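Local coordinates for uncharacterized protein (Thermotoga maritima, PDB 1VMJ) that is of unknown function but belongs to the YjbQ (UPF0047) family and has been proposed to be a thiamin phosphate synthase, at residues I31-T34 with P35-E39; I116-D120 with R121-L125. All coordinates share one frame; numbering follows the deposited sequence.

Interaction 1: residues I31-T34 with P35-E39; sequences INIT and PLLEE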
loop_
_atom_site.group_PDB
_atom_site.type_symbol
_atom_site.label_atom_id
_atom_site.label_comp_id
_atom_site.label_asym_id
_atom_site.label_seq_id
_atom_site.Cartn_x
_atom_site.Cartn_y
_atom_site.Cartn_z
ATOM N N ILE A 31 16.740 6.732 -0.533
ATOM C CA ILE A 31 17.569 6.792 0.663
ATOM C C ILE A 31 17.205 5.656 1.605
ATOM O O ILE A 31 16.057 5.525 1.976
ATOM C CB ILE A 31 17.404 8.142 1.376
ATOM C CG1 ILE A 31 17.845 9.274 0.445
ATOM C CG2 ILE A 31 18.216 8.168 2.687
ATOM C CD1 ILE A 31 17.654 10.634 1.006
ATOM N N ASN A 32 18.184 4.822 1.963
ATOM C CA ASN A 32 17.947 3.733 2.913
ATOM C C ASN A 32 17.787 4.334 4.314
ATOM O O ASN A 32 18.705 4.924 4.869
ATOM C CB ASN A 32 19.084 2.701 2.866
ATOM C CG ASN A 32 18.787 1.472 3.648
ATOM O OD1 ASN A 32 18.022 1.509 4.614
ATOM N ND2 ASN A 32 19.406 0.356 3.249
ATOM N N ILE A 33 16.590 4.191 4.884
ATOM C CA ILE A 33 16.277 4.737 6.215
ATOM C C ILE A 33 16.148 3.652 7.300
ATOM O O ILE A 33 15.785 3.928 8.446
ATOM C CB ILE A 33 14.998 5.627 6.206
ATOM C CG1 ILE A 33 13.734 4.861 5.828
ATOM C CG2 ILE A 33 15.276 6.814 5.302
ATOM C CD1 ILE A 33 12.473 5.746 5.953
ATOM N N THR A 34 16.466 2.402 6.947
ATOM C CA THR A 34 16.350 1.327 7.890
ATOM C C THR A 34 17.036 1.594 9.227
ATOM O O THR A 34 16.416 1.373 10.276
ATOM C CB THR A 34 16.826 -0.021 7.307
ATOM O OG1 THR A 34 16.374 -0.180 5.956
ATOM C CG2 THR A 34 16.322 -1.160 8.158
ATOM N N PRO A 35 18.294 2.066 9.207
ATOM C CA PRO A 35 18.939 2.311 10.500
ATOM C C PRO A 35 18.266 3.374 11.371
ATOM O O PRO A 35 18.344 3.313 12.601
ATOM C CB PRO A 35 20.351 2.725 10.120
ATOM C CG PRO A 35 20.545 2.206 8.728
ATOM C CD PRO A 35 19.209 2.305 8.088
ATOM N N LEU A 36 17.620 4.347 10.746
ATOM C CA LEU A 36 16.903 5.378 11.486
ATOM C C LEU A 36 15.692 4.762 12.185
ATOM O O LEU A 36 15.463 4.997 13.375
ATOM C CB LEU A 36 16.488 6.513 10.543
ATOM C CG LEU A 36 17.635 7.209 9.794
ATOM C CD1 LEU A 36 17.043 8.242 8.862
ATOM C CD2 LEU A 36 18.633 7.819 10.701
ATOM N N LEU A 37 14.927 3.957 11.451
ATOM C CA LEU A 37 13.796 3.229 12.017
ATOM C C LEU A 37 14.206 2.289 13.165
ATOM O O LEU A 37 13.533 2.201 14.189
ATOM C CB LEU A 37 13.019 2.491 10.920
ATOM C CG LEU A 37 11.919 3.312 10.252
ATOM C CD1 LEU A 37 12.414 4.533 9.584
ATOM C CD2 LEU A 37 11.214 2.408 9.249
ATOM N N GLU A 38 15.344 1.629 13.014
ATOM C CA GLU A 38 15.870 0.782 14.080
ATOM C C GLU A 38 16.075 1.596 15.368
ATOM O O GLU A 38 15.743 1.127 16.468
ATOM C CB GLU A 38 17.185 0.147 13.626
ATOM C CG GLU A 38 16.966 -0.923 12.567
ATOM C CD GLU A 38 18.255 -1.517 12.014
ATOM O OE1 GLU A 38 19.281 -0.812 11.936
ATOM O OE2 GLU A 38 18.216 -2.699 11.625
ATOM N N GLU A 39 16.601 2.812 15.219
ATOM C CA GLU A 39 16.829 3.669 16.387
ATOM C C GLU A 39 15.495 4.175 16.988
ATOM O O GLU A 39 15.354 4.252 18.192
ATOM C CB GLU A 39 17.752 4.835 16.028
ATOM C CG GLU A 39 18.028 5.797 17.150
ATOM C CD GLU A 39 18.804 5.199 18.290
ATOM O OE1 GLU A 39 19.246 4.027 18.221
ATOM O OE2 GLU A 39 18.968 5.931 19.279
#

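Interaction 2: residues I116-D120 with R121-L125; sequences IAITD and RKMDL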
loop_
_atom_site.group_PDB
_atom_site.type_symbol
_atom_site.label_atom_id
_atom_site.label_comp_id
_atom_site.label_asym_id
_atom_site.label_seq_id
_atom_site.Cartn_x
_atom_site.Cartn_y
_atom_site.Cartn_z
ATOM N N ILE A 116 5.077 -2.141 9.643
ATOM C CA ILE A 116 6.037 -3.145 10.014
ATOM C C ILE A 116 5.759 -3.650 11.414
ATOM O O ILE A 116 5.522 -2.850 12.337
ATOM C CB ILE A 116 7.481 -2.567 9.949
ATOM C CG1 ILE A 116 7.804 -2.014 8.566
ATOM C CG2 ILE A 116 8.490 -3.621 10.365
ATOM C CD1 ILE A 116 9.054 -1.273 8.522
ATOM N N ALA A 117 5.763 -4.960 11.578
ATOM C CA ALA A 117 5.564 -5.543 12.904
ATOM C C ALA A 117 6.784 -5.288 13.787
ATOM O O ALA A 117 7.932 -5.387 13.315
ATOM C CB ALA A 117 5.349 -7.041 12.774
ATOM N N ILE A 118 6.522 -4.987 15.062
ATOM C CA ILE A 118 7.555 -4.953 16.090
ATOM C C ILE A 118 7.367 -6.183 16.948
ATOM O O ILE A 118 6.297 -6.391 17.530
ATOM C CB ILE A 118 7.474 -3.666 16.941
ATOM C CG1 ILE A 118 7.521 -2.422 16.040
ATOM C CG2 ILE A 118 8.571 -3.637 17.983
ATOM C CD1 ILE A 118 8.656 -2.372 15.091
ATOM N N THR A 119 8.429 -6.977 17.045
ATOM C CA THR A 119 8.419 -8.222 17.776
ATOM C C THR A 119 9.697 -8.294 18.588
ATOM O O THR A 119 10.777 -8.095 18.058
ATOM C CB THR A 119 8.345 -9.394 16.811
ATOM O OG1 THR A 119 7.118 -9.313 16.076
ATOM C CG2 THR A 119 8.365 -10.695 17.538
ATOM N N ASP A 120 9.574 -8.558 19.878
ATOM C CA ASP A 120 10.731 -8.614 20.775
ATOM C C ASP A 120 11.687 -7.407 20.588
ATOM O O ASP A 120 12.907 -7.557 20.440
ATOM C CB ASP A 120 11.466 -9.938 20.585
ATOM C CG ASP A 120 12.366 -10.273 21.762
ATOM O OD1 ASP A 120 12.190 -9.688 22.854
ATOM O OD2 ASP A 120 13.264 -11.117 21.582
ATOM N N ARG A 121 11.101 -6.211 20.593
ATOM C CA ARG A 121 11.820 -4.941 20.484
ATOM C C ARG A 121 12.493 -4.648 19.137
ATOM O O ARG A 121 13.282 -3.706 19.035
ATOM C CB ARG A 121 12.827 -4.789 21.627
ATOM C CG ARG A 121 12.192 -4.670 23.017
ATOM C CD ARG A 121 13.156 -4.016 23.981
ATOM N NE ARG A 121 13.434 -2.613 23.635
ATOM C CZ ARG A 121 14.544 -1.957 23.993
ATOM N NH1 ARG A 121 15.498 -2.541 24.738
ATOM N NH2 ARG A 121 14.704 -0.693 23.618
ATOM N N LYS A 122 12.169 -5.404 18.091
ATOM C CA LYS A 122 12.819 -5.191 16.812
ATOM C C LYS A 122 11.818 -5.221 15.699
ATOM O O LYS A 122 10.797 -5.904 15.798
ATOM C CB LYS A 122 13.835 -6.300 16.538
ATOM C CG LYS A 122 14.958 -6.420 17.555
ATOM C CD LYS A 122 15.839 -5.193 17.578
ATOM C CE LYS A 122 16.941 -5.286 18.620
ATOM N NZ LYS A 122 17.903 -6.342 18.235
ATOM N N MET A 123 12.145 -4.539 14.609
ATOM C CA MET A 123 11.383 -4.681 13.381
ATOM C C MET A 123 11.458 -6.138 12.934
ATOM O O MET A 123 12.542 -6.733 12.926
ATOM C CB MET A 123 11.929 -3.781 12.286
ATOM C CG MET A 123 11.574 -2.327 12.543
ATOM S SD MET A 123 11.965 -1.256 11.146
ATOM C CE MET A 123 13.742 -1.266 11.286
ATOM N N ASP A 124 10.303 -6.694 12.573
ATOM C CA ASP A 124 10.179 -8.111 12.258
ATOM C C ASP A 124 10.261 -8.252 10.740
ATOM O O ASP A 124 9.243 -8.196 10.046
ATOM C CB ASP A 124 8.854 -8.587 12.846
ATOM C CG ASP A 124 8.765 -10.053 13.034
ATOM O OD1 ASP A 124 9.590 -10.822 12.483
ATOM O OD2 ASP A 124 7.812 -10.451 13.730
ATOM N N LEU A 125 11.486 -8.354 10.238
ATOM C CA LEU A 125 11.772 -8.243 8.812
ATOM C C LEU A 125 12.360 -9.533 8.272
ATOM O O LEU A 125 13.049 -10.284 9.003
ATOM C CB LEU A 125 12.777 -7.124 8.540
ATOM C CG LEU A 125 12.342 -5.711 8.924
ATOM C CD1 LEU A 125 13.435 -4.698 8.664
ATOM C CD2 LEU A 125 11.080 -5.345 8.241
HETATM O O HOH W 1 6.436 -6.512 9.017
#

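Interaction 1: residues I31-T34 with P35-E39
Ile-33 and Leu-37 bring their CD1 methyls together, 3.8 Å apart, across the first turn of the helix that follows strand 29-32 through an Asx turn. Ile-33 holds the N-cap position; its carbonyl O receives the N-H of Leu-37 at 3.1 Å, almost straight, and a weak second bond from Leu-36 N. The Asx turn lies just upstream, where Asn-32 OD1 accepts the backbone N of Thr-34 at 2.9 Å, the donor lying nearly on the extension of the amide C=O. The hydroxyl of Thr-34 arrives from another direction: OG1 donates to the same OD1 at 2.7 Å, tilted 17° from the carbonyl plane. It can do so because chi1 of -42° sets OG1 beside the Thr-34 nitrogen, leaving CG2 turned from it. Elsewhere in the chain, Asn-32 ND2 is hydrogen-bonded to Asp-67 and Gln-130, which holds the amide in its orientation, and Thr-34 OG1 also meets Val-131 N. A leucine in place of Asn-32 would probably leave the N-H and hydroxyl of Thr-34 without their shared acceptor and Asp-67 and Gln-130 without their amide donor. Pro-35, with no N-H to offer, fits the first turn, its CD across OD1 of Asn-32. Glu-38, whose N bonds to Thr-34 O, runs its extended side chain past that same oxygen: CB stands 3.6 Å from Thr-34 O, and CG comes closer at 3.3 Å. CD draws off with OE1, which is still near Thr-34 O, while Glu-38 OE2 rests 4.2 Å from the methyl CG2 of Thr-34.

Interaction 2: residues I116-D120 with R121-L125
Thr-119 and Asp-124 meet diagonally on the face of the ribbon turned away from Met-123, where the hydroxyl OG1 of Thr-119 donates to Asp-124 OD2 at 2.7 Å. The hydroxyl reaches the oxygen from above the carboxylate, 35° out of its plane. Both groups are drawn to a second subunit as well: Arg-17 of that subunit forms a salt bridge with OD2, and its Lys-147 bonds to Thr-119 OG1 and to Ile-118 O. The carboxylate's negative charge is thus probably well compensated. Next to this pair, Ala-117 CB touches Asp-124 CB at 3.8 Å.

The opposite face is apolar. Met-123 reaches across to two isoleucines of the partner strand, crossing each of them at a slant. Ile-118 is bent at chi2 (-53°), which places its CD1 3.9 Å from Met-123 CG. Ile-116 instead runs extended, chi2 171°, carrying its CD1 to 3.9 Å from Met-123 SD. Its other branch, CG2, lies against Leu-125 CD2 at 3.8 Å and also meets Met-123 CB. Helix 34-44 covers this face, with Val-41 against both Ile-118 and Met-123.

Thr-119 and Lys-122 bond reciprocally, Thr-119 N to Lys-122 O at 2.9 Å and Lys-122 N to Thr-119 O at 3.0 Å, while Ile-118 and Met-123 make the adjoining non-hydrogen-bonded pair. Asp-124 N then bonds to Ala-117 O. Asp-120 and Arg-121, both with positive phi, occupy the middle of the reversal between Thr-119 and Lys-122. This is a beta hairpin with a two-residue loop, closed by a type I' turn, at the edge, within this chain, of the five-stranded antiparallel sheet.

How the interactions relate
Along the chain, interaction 1 comes first, where strand 29-32 of the three-stranded sheet gives way to helix 34-44; interaction 2 follows much later, where strand 113-119 of the five-stranded sheet turns back into strand 122-123. Each joins consecutive segments, one closing a helix's first turn and the other a hairpin, and they stand in series, neither nesting nor crossing. In space their centres are 13 Å apart, and the two meet through one methyl: Met-123 CE packs against Glu-38 CG at 3.5 Å and also touches Leu-37 CB. The start of helix 34-44 is thereby seated on the outermost hairpin of this chain's larger sheet.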